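Local coordinates for glyoxalase family protein (Listeria monocytogenes, PDB 2P7Q) that catalyses the manganese-dependent hydration of the antibiotic fosfomycin, opening its epoxide with water and thereby conferring resistance, at residues A[108-111]-A[115-118]. The protein carries 1 engineered substitution. Sequence-based numbering, arbitrary orientation.
Sequences YFYD and HLFE. With MN (manganese (II) ion), chain G; GG6 ([(1S,2S)-1,2-dihydroxypropyl]phosphonic acid), chain H.
F109 and F117 form the antiparallel hydrogen-bonded pair of a hairpin: F117 N gives a nearly straight bond to F109 O (2.8 Å), and F109 N returns a longer one to F117 O (3.1 Å). At the turn, D111 OD2 receives H115 N at 2.8 Å from above the carboxylate plane, and a weak bond from H115 ND1. Aspartate suits this corner because its short side chain offers the backbone N-H an acceptor; H115 NE2 bonds to N68 of the second subunit.

Apolar contacts follow the sheet's faces. With CG between backbone N and carbonyl carbon (chi1 60°), F109 lays its flat ring over F117 CB, a CH-pi contact. On the other face, branched L116 sets CD1 over the Y110 ring.

Metal binding dominates the far end. Y108 and E118 run side by side, E118 CG over the tyrosine ring, and the extended glutamate is long enough to carry OE1 to the manganese at 2.4 Å. A phenol suits position 108: its OH donates to GG6 O1 at 2.7 Å while making a long approach to the ion. S106 holds E118 OE2; H69 of the same chain and H7 of the second subunit supply two histidine ligands, giving this glyoxalase-superfamily fold a metal site built from both subunits.

Strand 116-120 lies between 106-110 and 69-73; helix 15-26 packs against F109 and F117, and strand 4-12 against H115 and F117.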
loop_
_atom_site.group_PDB
_atom_site.type_symbol
_atom_site.label_atom_id
_atom_site.label_comp_id
_atom_site.label_asym_id
_atom_site.label_seq_id
_atom_site.Cartn_x
_atom_site.Cartn_y
_atom_site.Cartn_z
ATOM N N TYR A 108 12.953 2.223 7.402
ATOM C CA TYR A 108 12.018 1.103 7.323
ATOM C C TYR A 108 11.726 0.624 8.736
ATOM O O TYR A 108 12.593 0.693 9.608
ATOM C CB TYR A 108 12.606 -0.035 6.478
ATOM C CG TYR A 108 12.438 0.150 4.976
ATOM C CD1 TYR A 108 13.495 0.587 4.169
ATOM C CD2 TYR A 108 11.223 -0.143 4.358
ATOM C CE1 TYR A 108 13.338 0.717 2.780
ATOM C CE2 TYR A 108 11.060 -0.010 2.980
ATOM C CZ TYR A 108 12.117 0.414 2.196
ATOM O OH TYR A 108 11.928 0.510 0.827
ATOM N N PHE A 109 10.510 0.135 8.964
ATOM C CA PHE A 109 10.130 -0.324 10.290
ATOM C C PHE A 109 8.777 -1.022 10.265
ATOM O O PHE A 109 8.005 -0.848 9.325
ATOM C CB PHE A 109 10.091 0.881 11.230
ATOM C CG PHE A 109 9.113 1.948 10.812
ATOM C CD1 PHE A 109 7.792 1.906 11.240
ATOM C CD2 PHE A 109 9.512 2.990 9.982
ATOM C CE1 PHE A 109 6.881 2.885 10.848
ATOM C CE2 PHE A 109 8.613 3.974 9.582
ATOM C CZ PHE A 109 7.293 3.921 10.016
ATOM N N TYR A 110 8.472 -1.808 11.294
ATOM C CA TYR A 110 7.187 -2.497 11.308
ATOM C C TYR A 110 6.205 -1.914 12.312
ATOM O O TYR A 110 6.553 -1.060 13.114
ATOM C CB TYR A 110 7.351 -3.972 11.653
ATOM C CG TYR A 110 8.283 -4.745 10.766
ATOM C CD1 TYR A 110 9.653 -4.742 11.003
ATOM C CD2 TYR A 110 7.793 -5.491 9.690
ATOM C CE1 TYR A 110 10.508 -5.460 10.200
ATOM C CE2 TYR A 110 8.644 -6.213 8.881
ATOM C CZ TYR A 110 9.996 -6.193 9.142
ATOM O OH TYR A 110 10.853 -6.908 8.362
ATOM N N ASP A 111 4.961 -2.372 12.235
ATOM C CA ASP A 111 3.962 -1.958 13.190
ATOM C C ASP A 111 3.983 -3.182 14.096
ATOM O O ASP A 111 5.036 -3.807 14.236
ATOM C CB ASP A 111 2.594 -1.769 12.535
ATOM C CG ASP A 111 2.058 -3.034 11.920
ATOM O OD1 ASP A 111 0.856 -3.059 11.581
ATOM O OD2 ASP A 111 2.834 -3.990 11.764
ATOM N N HIS A 115 3.540 -5.348 9.360
ATOM C CA HIS A 115 3.314 -4.457 8.236
ATOM C C HIS A 115 4.562 -3.603 8.027
ATOM O O HIS A 115 4.883 -2.765 8.866
ATOM C CB HIS A 115 2.126 -3.541 8.492
ATOM C CG HIS A 115 0.813 -4.252 8.599
ATOM N ND1 HIS A 115 0.427 -4.938 9.730
ATOM C CD2 HIS A 115 -0.227 -4.336 7.737
ATOM C CE1 HIS A 115 -0.798 -5.405 9.563
ATOM N NE2 HIS A 115 -1.218 -5.054 8.363
ATOM N N LEU A 116 5.263 -3.808 6.915
ATOM C CA LEU A 116 6.470 -3.032 6.641
ATOM C C LEU A 116 6.102 -1.625 6.174
ATOM O O LEU A 116 5.331 -1.444 5.229
ATOM C CB LEU A 116 7.327 -3.726 5.581
ATOM C CG LEU A 116 8.703 -3.107 5.321
ATOM C CD1 LEU A 116 9.502 -3.025 6.609
ATOM C CD2 LEU A 116 9.451 -3.951 4.296
ATOM N N PHE A 117 6.639 -0.633 6.868
ATOM C CA PHE A 117 6.385 0.760 6.546
ATOM C C PHE A 117 7.690 1.415 6.179
ATOM O O PHE A 117 8.770 0.898 6.483
ATOM C CB PHE A 117 5.785 1.517 7.747
ATOM C CG PHE A 117 4.329 1.251 7.972
ATOM C CD1 PHE A 117 3.918 0.187 8.755
ATOM C CD2 PHE A 117 3.369 2.037 7.349
ATOM C CE1 PHE A 117 2.569 -0.102 8.917
ATOM C CE2 PHE A 117 2.012 1.757 7.504
ATOM C CZ PHE A 117 1.615 0.681 8.290
ATOM N N GLU A 118 7.587 2.566 5.534
ATOM C CA GLU A 118 8.767 3.313 5.139
ATOM C C GLU A 118 8.494 4.793 5.031
ATOM O O GLU A 118 7.440 5.208 4.572
ATOM C CB GLU A 118 9.305 2.819 3.793
ATOM C CG GLU A 118 10.225 3.825 3.102
ATOM C CD GLU A 118 10.674 3.363 1.727
ATOM O OE1 GLU A 118 9.877 2.661 1.060
ATOM O OE2 GLU A 118 11.809 3.711 1.314
HETATM MN MN MN G . 10.362 1.609 -1.071
HETATM O O1 GG6 H . 12.335 2.384 -1.137
HETATM C C2 GG6 H . 12.991 2.653 -2.411
HETATM C C3 GG6 H . 14.319 3.451 -2.143
HETATM C C1 GG6 H . 13.327 1.316 -3.176
HETATM O O2 GG6 H . 14.216 0.508 -2.417
HETATM P P GG6 H . 11.880 0.348 -3.527
HETATM O O3 GG6 H . 10.883 1.173 -4.392
HETATM O O4 GG6 H . 12.299 -0.826 -4.236
HETATM O O5 GG6 H . 11.156 -0.090 -2.187
#